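Local coordinates for hypothetical protein (Pyrococcus furiosus, PDB 2FZF), which is of unknown function but belongs to the rubrerythrin family of the ferritin clan, whose members are built on a bundle of long helices, at residues M16-K30 and F77-I89. Sequence-based numbering, arbitrary orientation.
Sequences MADFSLEELLGMAIK and FPGKEVVFPKEHI
In Met-27, CG sits anti to the carbonyl carbon (chi1 -77°), which lays it against CG of Pro-85 at 3.4 Å. In Glu-22, chi1 of 34° and the bend at chi2 (-114°) bring the carboxylate back over the CE1 and CZ side of the Phe-77 ring, the two planes 46° apart. Its CB lies over one face of that ring, 4.0 Å from the centroid, a CH-pi contact. Leu-21 CD1 and Leu-25 CD1 meet the same ring at its edge, and Tyr-73 of helix 63-76 adds a second ring beside it. Midway along, the loop backbone passes close to the helix, with Gly-26 CA 3.6 Å from Val-83 O. The Phe-84 ring turns its edge to Ile-29 CB (3.8 Å from CE2), while Ile-29 CD1 and Val-82 CG1 meet tip to tip at 3.7 Å. Farther along, Phe-19 CZ comes within 3.7 Å of Glu-87 CB. Ser-20, the N-cap of helix 21-44, accepts from Glu-23 N through OG while Glu-23 OE2 accepts from Ser-20 N, a capping box. Residues 77-89 thus pack on the start of helix 21-44 and the turn before it through apolar, aromatic and CH-pi contacts, with no hydrogen bond between the segments.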
ATOM      1  N   MET A  16       3.496 -22.262  12.537  1.00 54.91           N
ATOM      2  CA  MET A  16       4.788 -21.601  12.447  1.00 53.72           C
ATOM      3  C   MET A  16       5.596 -22.104  13.636  1.00 55.41           C
ATOM      4  O   MET A  16       6.828 -22.112  13.607  1.00 56.43           O
ATOM      5  CB  MET A  16       4.637 -20.076  12.537  1.00 50.73           C
ATOM      6  CG  MET A  16       4.631 -19.326  11.199  1.00 45.81           C
ATOM      7  SD  MET A  16       4.459 -17.518  11.399  1.00 42.55           S
ATOM      8  CE  MET A  16       6.073 -17.059  11.997  1.00 39.56           C
ATOM      9  N   ALA A  17       4.902 -22.542  14.682  1.00 55.72           N
ATOM     10  CA  ALA A  17       5.591 -23.022  15.873  1.00 56.10           C
ATOM     11  C   ALA A  17       6.382 -24.303  15.637  1.00 56.26           C
ATOM     12  O   ALA A  17       7.207 -24.685  16.467  1.00 58.71           O
ATOM     13  CB  ALA A  17       4.604 -23.213  17.014  1.00 55.89           C
ATOM     14  N   ASP A  18       6.143 -24.961  14.509  1.00 55.20           N
ATOM     15  CA  ASP A  18       6.863 -26.192  14.189  1.00 53.80           C
ATOM     16  C   ASP A  18       8.291 -25.929  13.744  1.00 53.79           C
ATOM     17  O   ASP A  18       9.031 -26.876  13.473  1.00 54.62           O
ATOM     18  CB  ASP A  18       6.142 -26.974  13.084  1.00 53.99           C
ATOM     19  CG  ASP A  18       5.023 -27.853  13.623  1.00 54.79           C
ATOM     20  OD1 ASP A  18       5.312 -28.705  14.488  1.00 55.39           O
ATOM     21  OD2 ASP A  18       3.860 -27.700  13.184  1.00 53.06           O
ATOM     22  N   PHE A  19       8.672 -24.651  13.661  1.00 53.48           N
ATOM     23  CA  PHE A  19      10.019 -24.268  13.216  1.00 51.20           C
ATOM     24  C   PHE A  19      10.709 -23.279  14.140  1.00 51.41           C
ATOM     25  O   PHE A  19      10.064 -22.588  14.925  1.00 49.49           O
ATOM     26  CB  PHE A  19       9.981 -23.660  11.807  1.00 48.10           C
ATOM     27  CG  PHE A  19       9.248 -24.500  10.802  1.00 45.85           C
ATOM     28  CD1 PHE A  19       7.860 -24.516  10.776  1.00 45.56           C
ATOM     29  CD2 PHE A  19       9.946 -25.299   9.903  1.00 46.47           C
ATOM     30  CE1 PHE A  19       7.174 -25.321   9.871  1.00 46.87           C
ATOM     31  CE2 PHE A  19       9.275 -26.111   8.990  1.00 46.17           C
ATOM     32  CZ  PHE A  19       7.889 -26.122   8.973  1.00 47.17           C
ATOM     33  N   SER A  20      12.034 -23.221  14.026  1.00 53.28           N
ATOM     34  CA  SER A  20      12.865 -22.328  14.828  1.00 55.03           C
ATOM     35  C   SER A  20      12.906 -20.921  14.252  1.00 56.27           C
ATOM     36  O   SER A  20      12.364 -20.656  13.181  1.00 57.25           O
ATOM     37  CB  SER A  20      14.287 -22.869  14.907  1.00 55.55           C
ATOM     38  OG  SER A  20      14.777 -23.156  13.615  1.00 56.37           O
ATOM     39  N   LEU A  21      13.566 -20.014  14.958  1.00 57.27           N
ATOM     40  CA  LEU A  21      13.642 -18.648  14.483  1.00 57.99           C
ATOM     41  C   LEU A  21      14.491 -18.572  13.220  1.00 58.77           C
ATOM     42  O   LEU A  21      14.154 -17.844  12.280  1.00 58.77           O
ATOM     43  CB  LEU A  21      14.197 -17.737  15.580  1.00 57.78           C
ATOM     44  CG  LEU A  21      14.207 -16.225  15.291  1.00 59.27           C
ATOM     45  CD1 LEU A  21      15.476 -15.872  14.544  1.00 59.01           C
ATOM     46  CD2 LEU A  21      12.964 -15.807  14.498  1.00 56.96           C
ATOM     47  N   GLU A  22      15.575 -19.344  13.186  1.00 57.99           N
ATOM     48  CA  GLU A  22      16.458 -19.358  12.024  1.00 57.68           C
ATOM     49  C   GLU A  22      15.786 -20.031  10.825  1.00 55.98           C
ATOM     50  O   GLU A  22      15.931 -19.586   9.684  1.00 57.49           O
ATOM     51  CB  GLU A  22      17.774 -20.064  12.374  1.00 58.76           C
ATOM     52  CG  GLU A  22      17.610 -21.200  13.370  1.00 63.30           C
ATOM     53  CD  GLU A  22      18.276 -20.927  14.709  1.00 65.42           C
ATOM     54  OE1 GLU A  22      19.530 -20.920  14.763  1.00 67.58           O
ATOM     55  OE2 GLU A  22      17.551 -20.716  15.710  1.00 65.27           O
ATOM     56  N   GLU A  23      15.040 -21.097  11.091  1.00 53.27           N
ATOM     57  CA  GLU A  23      14.340 -21.821  10.038  1.00 49.85           C
ATOM     58  C   GLU A  23      13.306 -20.902   9.427  1.00 48.16           C
ATOM     59  O   GLU A  23      13.139 -20.841   8.205  1.00 48.43           O
ATOM     60  CB  GLU A  23      13.655 -23.058  10.609  1.00 49.85           C
ATOM     61  CG  GLU A  23      14.553 -24.279  10.655  1.00 48.76           C
ATOM     62  CD  GLU A  23      13.836 -25.516  11.163  1.00 48.27           C
ATOM     63  OE1 GLU A  23      14.274 -26.631  10.807  1.00 47.60           O
ATOM     64  OE2 GLU A  23      12.848 -25.372  11.917  1.00 45.66           O
ATOM     65  N   LEU A  24      12.606 -20.190  10.298  1.00 45.59           N
ATOM     66  CA  LEU A  24      11.600 -19.257   9.850  1.00 43.59           C
ATOM     67  C   LEU A  24      12.294 -18.166   9.039  1.00 42.64           C
ATOM     68  O   LEU A  24      11.925 -17.914   7.894  1.00 43.06           O
ATOM     69  CB  LEU A  24      10.841 -18.670  11.050  1.00 41.04           C
ATOM     70  CG  LEU A  24       9.921 -19.661  11.789  1.00 38.38           C
ATOM     71  CD1 LEU A  24       9.212 -18.955  12.934  1.00 35.68           C
ATOM     72  CD2 LEU A  24       8.905 -20.247  10.819  1.00 33.79           C
ATOM     73  N   LEU A  25      13.313 -17.530   9.607  1.00 41.08           N
ATOM     74  CA  LEU A  25      14.004 -16.498   8.850  1.00 40.45           C
ATOM     75  C   LEU A  25      14.443 -17.037   7.490  1.00 40.97           C
ATOM     76  O   LEU A  25      14.405 -16.311   6.501  1.00 44.02           O
ATOM     77  CB  LEU A  25      15.210 -15.957   9.615  1.00 39.81           C
ATOM     78  CG  LEU A  25      14.885 -15.037  10.796  1.00 36.23           C
ATOM     79  CD1 LEU A  25      16.156 -14.774  11.539  1.00 37.39           C
ATOM     80  CD2 LEU A  25      14.266 -13.743  10.339  1.00 34.52           C
ATOM     81  N   GLY A  26      14.845 -18.303   7.425  1.00 39.09           N
ATOM     82  CA  GLY A  26      15.237 -18.857   6.143  1.00 39.23           C
ATOM     83  C   GLY A  26      14.040 -18.883   5.192  1.00 39.78           C
ATOM     84  O   GLY A  26      14.157 -18.604   3.999  1.00 38.60           O
ATOM     85  N   MET A  27      12.882 -19.235   5.742  1.00 41.13           N
ATOM     86  CA  MET A  27      11.634 -19.289   4.995  1.00 39.24           C
ATOM     87  C   MET A  27      11.329 -17.912   4.434  1.00 36.21           C
ATOM     88  O   MET A  27      11.000 -17.776   3.253  1.00 34.41           O
ATOM     89  CB  MET A  27      10.488 -19.734   5.912  1.00 42.03           C
ATOM     90  CG  MET A  27      10.471 -21.228   6.207  1.00 47.87           C
ATOM     91  SD  MET A  27       8.989 -21.828   7.103  1.00 53.07           S
ATOM     92  CE  MET A  27       7.709 -20.946   6.226  1.00 52.29           C
ATOM     93  N   ALA A  28      11.444 -16.903   5.299  1.00 34.33           N
ATOM     94  CA  ALA A  28      11.199 -15.500   4.940  1.00 34.49           C
ATOM     95  C   ALA A  28      12.052 -15.099   3.747  1.00 33.86           C
ATOM     96  O   ALA A  28      11.542 -14.609   2.746  1.00 32.56           O
ATOM     97  CB  ALA A  28      11.513 -14.605   6.118  1.00 32.40           C
ATOM     98  N   ILE A  29      13.355 -15.322   3.869  1.00 34.16           N
ATOM     99  CA  ILE A  29      14.280 -15.011   2.800  1.00 35.15           C
ATOM    100  C   ILE A  29      13.824 -15.715   1.523  1.00 37.09           C
ATOM    101  O   ILE A  29      13.734 -15.098   0.459  1.00 39.57           O
ATOM    102  CB  ILE A  29      15.704 -15.489   3.129  1.00 33.18           C
ATOM    103  CG1 ILE A  29      16.209 -14.810   4.410  1.00 32.10           C
ATOM    104  CG2 ILE A  29      16.623 -15.200   1.962  1.00 31.01           C
ATOM    105  CD1 ILE A  29      17.585 -15.267   4.854  1.00 29.57           C
ATOM    106  N   LYS A  30      13.529 -17.005   1.643  1.00 35.84           N
ATOM    107  CA  LYS A  30      13.101 -17.805   0.513  1.00 36.11           C
ATOM    108  C   LYS A  30      11.865 -17.212  -0.118  1.00 37.01           C
ATOM    109  O   LYS A  30      11.754 -17.137  -1.340  1.00 36.58           O
ATOM    110  CB  LYS A  30      12.813 -19.244   0.965  1.00 38.18           C
ATOM    111  CG  LYS A  30      12.730 -20.280  -0.149  1.00 42.37           C
ATOM    112  CD  LYS A  30      12.813 -21.710   0.411  1.00 48.54           C
ATOM    113  CE  LYS A  30      12.919 -22.778  -0.713  1.00 52.86           C
ATOM    114  NZ  LYS A  30      13.243 -24.161  -0.198  1.00 53.41           N
ATOM    115  N   PHE A  77      22.614 -14.629  14.066  1.00 44.53           N
ATOM    116  CA  PHE A  77      23.326 -15.893  13.853  1.00 43.41           C
ATOM    117  C   PHE A  77      24.664 -15.670  13.151  1.00 43.81           C
ATOM    118  O   PHE A  77      24.931 -16.252  12.099  1.00 42.42           O
ATOM    119  CB  PHE A  77      22.460 -16.846  13.031  1.00 40.97           C
ATOM    120  CG  PHE A  77      21.083 -17.028  13.595  1.00 40.57           C
ATOM    121  CD1 PHE A  77      20.888 -17.775  14.759  1.00 40.02           C
ATOM    122  CD2 PHE A  77      19.986 -16.411  13.001  1.00 40.26           C
ATOM    123  CE1 PHE A  77      19.628 -17.903  15.330  1.00 38.37           C
ATOM    124  CE2 PHE A  77      18.721 -16.530  13.561  1.00 41.32           C
ATOM    125  CZ  PHE A  77      18.540 -17.284  14.735  1.00 40.80           C
ATOM    126  N   PRO A  78      25.545 -14.855  13.760  1.00 45.32           N
ATOM    127  CA  PRO A  78      26.858 -14.562  13.170  1.00 46.29           C
ATOM    128  C   PRO A  78      27.705 -15.772  12.837  1.00 46.81           C
ATOM    129  O   PRO A  78      27.943 -16.620  13.687  1.00 47.21           O
ATOM    130  CB  PRO A  78      27.508 -13.652  14.210  1.00 44.96           C
ATOM    131  CG  PRO A  78      26.922 -14.125  15.483  1.00 42.84           C
ATOM    132  CD  PRO A  78      25.471 -14.334  15.138  1.00 44.19           C
ATOM    133  N   GLY A  79      28.139 -15.847  11.582  1.00 49.31           N
ATOM    134  CA  GLY A  79      28.973 -16.951  11.146  1.00 50.41           C
ATOM    135  C   GLY A  79      28.227 -18.121  10.537  1.00 52.06           C
ATOM    136  O   GLY A  79      28.787 -18.831   9.704  1.00 53.97           O
ATOM    137  N   LYS A  80      26.974 -18.324  10.940  1.00 53.22           N
ATOM    138  CA  LYS A  80      26.168 -19.438  10.432  1.00 54.53           C
ATOM    139  C   LYS A  80      25.444 -19.131   9.129  1.00 54.24           C
ATOM    140  O   LYS A  80      24.741 -18.128   9.017  1.00 54.63           O
ATOM    141  CB  LYS A  80      25.148 -19.890  11.493  1.00 55.66           C
ATOM    142  CG  LYS A  80      25.446 -21.266  12.074  1.00 56.96           C
ATOM    143  CD  LYS A  80      25.373 -22.340  10.971  1.00 60.90           C
ATOM    144  CE  LYS A  80      26.449 -23.439  11.118  1.00 61.39           C
ATOM    145  NZ  LYS A  80      27.849 -22.971  10.823  1.00 59.46           N
ATOM    146  N   GLU A  81      25.617 -20.007   8.147  1.00 54.36           N
ATOM    147  CA  GLU A  81      24.983 -19.827   6.848  1.00 53.88           C
ATOM    148  C   GLU A  81      23.492 -20.048   6.929  1.00 54.70           C
ATOM    149  O   GLU A  81      23.011 -20.837   7.742  1.00 55.14           O
ATOM    150  CB  GLU A  81      25.583 -20.787   5.823  1.00 52.26           C
ATOM    151  CG  GLU A  81      27.018 -20.463   5.487  1.00 53.49           C
ATOM    152  CD  GLU A  81      27.172 -19.084   4.864  1.00 54.36           C
ATOM    153  OE1 GLU A  81      26.843 -18.927   3.662  1.00 54.54           O
ATOM    154  OE2 GLU A  81      27.601 -18.158   5.584  1.00 53.92           O
ATOM    155  N   VAL A  82      22.762 -19.352   6.066  1.00 56.09           N
ATOM    156  CA  VAL A  82      21.314 -19.468   6.041  1.00 56.91           C
ATOM    157  C   VAL A  82      20.895 -20.876   5.653  1.00 58.05           C
ATOM    158  O   VAL A  82      21.491 -21.501   4.776  1.00 56.12           O
ATOM    159  CB  VAL A  82      20.689 -18.468   5.039  1.00 56.19           C
ATOM    160  CG1 VAL A  82      19.168 -18.594   5.058  1.00 54.92           C
ATOM    161  CG2 VAL A  82      21.117 -17.051   5.384  1.00 55.83           C
ATOM    162  N   VAL A  83      19.865 -21.373   6.321  1.00 60.31           N
ATOM    163  CA  VAL A  83      19.343 -22.700   6.032  1.00 62.94           C
ATOM    164  C   VAL A  83      17.874 -22.603   5.599  1.00 62.66           C
ATOM    165  O   VAL A  83      17.052 -22.000   6.286  1.00 63.54           O
ATOM    166  CB  VAL A  83      19.460 -23.627   7.271  1.00 64.67           C
ATOM    167  CG1 VAL A  83      18.927 -22.917   8.526  1.00 63.20           C
ATOM    168  CG2 VAL A  83      18.691 -24.922   7.014  1.00 65.31           C
ATOM    169  N   PHE A  84      17.547 -23.191   4.456  1.00 61.98           N
ATOM    170  CA  PHE A  84      16.177 -23.153   3.970  1.00 61.53           C
ATOM    171  C   PHE A  84      15.445 -24.478   4.172  1.00 62.15           C
ATOM    172  O   PHE A  84      15.816 -25.507   3.588  1.00 63.03           O
ATOM    173  CB  PHE A  84      16.139 -22.782   2.480  1.00 60.55           C
ATOM    174  CG  PHE A  84      16.800 -21.471   2.168  1.00 60.33           C
ATOM    175  CD1 PHE A  84      18.097 -21.435   1.672  1.00 59.51           C
ATOM    176  CD2 PHE A  84      16.148 -20.266   2.438  1.00 58.70           C
ATOM    177  CE1 PHE A  84      18.733 -20.226   1.448  1.00 59.80           C
ATOM    178  CE2 PHE A  84      16.776 -19.051   2.218  1.00 57.39           C
ATOM    179  CZ  PHE A  84      18.071 -19.027   1.725  1.00 59.06           C
ATOM    180  N   PRO A  85      14.402 -24.477   5.017  1.00 61.20           N
ATOM    181  CA  PRO A  85      13.642 -25.705   5.252  1.00 61.42           C
ATOM    182  C   PRO A  85      12.821 -26.075   4.008  1.00 62.33           C
ATOM    183  O   PRO A  85      12.474 -25.204   3.211  1.00 63.74           O
ATOM    184  CB  PRO A  85      12.775 -25.343   6.461  1.00 60.73           C
ATOM    185  CG  PRO A  85      12.598 -23.868   6.331  1.00 59.64           C
ATOM    186  CD  PRO A  85      13.963 -23.399   5.919  1.00 60.21           C
ATOM    187  N   LYS A  86      12.522 -27.361   3.836  1.00 62.28           N
ATOM    188  CA  LYS A  86      11.743 -27.806   2.683  1.00 61.93           C
ATOM    189  C   LYS A  86      10.327 -27.245   2.752  1.00 60.78           C
ATOM    190  O   LYS A  86       9.760 -26.834   1.744  1.00 61.28           O
ATOM    191  CB  LYS A  86      11.680 -29.342   2.633  1.00 64.19           C
ATOM    192  CG  LYS A  86      13.016 -30.042   2.364  1.00 66.47           C
ATOM    193  CD  LYS A  86      13.509 -30.848   3.567  1.00 67.66           C
ATOM    194  CE  LYS A  86      12.610 -32.052   3.854  1.00 67.78           C
ATOM    195  NZ  LYS A  86      13.060 -32.860   5.038  1.00 67.17           N
ATOM    196  N   GLU A  87       9.758 -27.226   3.948  1.00 59.76           N
ATOM    197  CA  GLU A  87       8.407 -26.732   4.107  1.00 59.64           C
ATOM    198  C   GLU A  87       8.357 -25.208   3.982  1.00 58.72           C
ATOM    199  O   GLU A  87       9.384 -24.519   4.018  1.00 58.77           O
ATOM    200  CB  GLU A  87       7.830 -27.189   5.458  1.00 61.05           C
ATOM    201  CG  GLU A  87       7.798 -28.732   5.701  1.00 63.83           C
ATOM    202  CD  GLU A  87       6.880 -29.528   4.746  1.00 65.93           C
ATOM    203  OE1 GLU A  87       5.719 -29.114   4.497  1.00 65.19           O
ATOM    204  OE2 GLU A  87       7.323 -30.596   4.259  1.00 66.36           O
ATOM    205  N   HIS A  88       7.152 -24.682   3.808  1.00 57.21           N
ATOM    206  CA  HIS A  88       6.985 -23.247   3.686  1.00 54.91           C
ATOM    207  C   HIS A  88       5.554 -22.823   3.996  1.00 54.50           C
ATOM    208  O   HIS A  88       4.591 -23.510   3.643  1.00 54.88           O
ATOM    209  CB  HIS A  88       7.404 -22.791   2.283  1.00 52.80           C
ATOM    210  CG  HIS A  88       6.461 -23.198   1.189  1.00 52.80           C
ATOM    211  ND1 HIS A  88       5.178 -22.707   1.090  1.00 51.56           N
ATOM    212  CD2 HIS A  88       6.645 -23.994   0.110  1.00 52.43           C
ATOM    213  CE1 HIS A  88       4.612 -23.179  -0.005  1.00 49.86           C
ATOM    214  NE2 HIS A  88       5.479 -23.961  -0.619  1.00 51.42           N
ATOM    215  N   ILE A  89       5.427 -21.690   4.676  1.00 53.09           N
ATOM    216  CA  ILE A  89       4.123 -21.155   5.043  1.00 51.98           C
ATOM    217  C   ILE A  89       3.550 -20.306   3.919  1.00 52.68           C
ATOM    218  O   ILE A  89       4.271 -19.543   3.275  1.00 53.97           O
ATOM    219  CB  ILE A  89       4.209 -20.265   6.303  1.00 50.89           C
ATOM    220  CG1 ILE A  89       4.679 -21.087   7.506  1.00 52.39           C
ATOM    221  CG2 ILE A  89       2.862 -19.636   6.584  1.00 48.89           C
ATOM    222  CD1 ILE A  89       3.749 -22.218   7.884  1.00 52.04           C
TER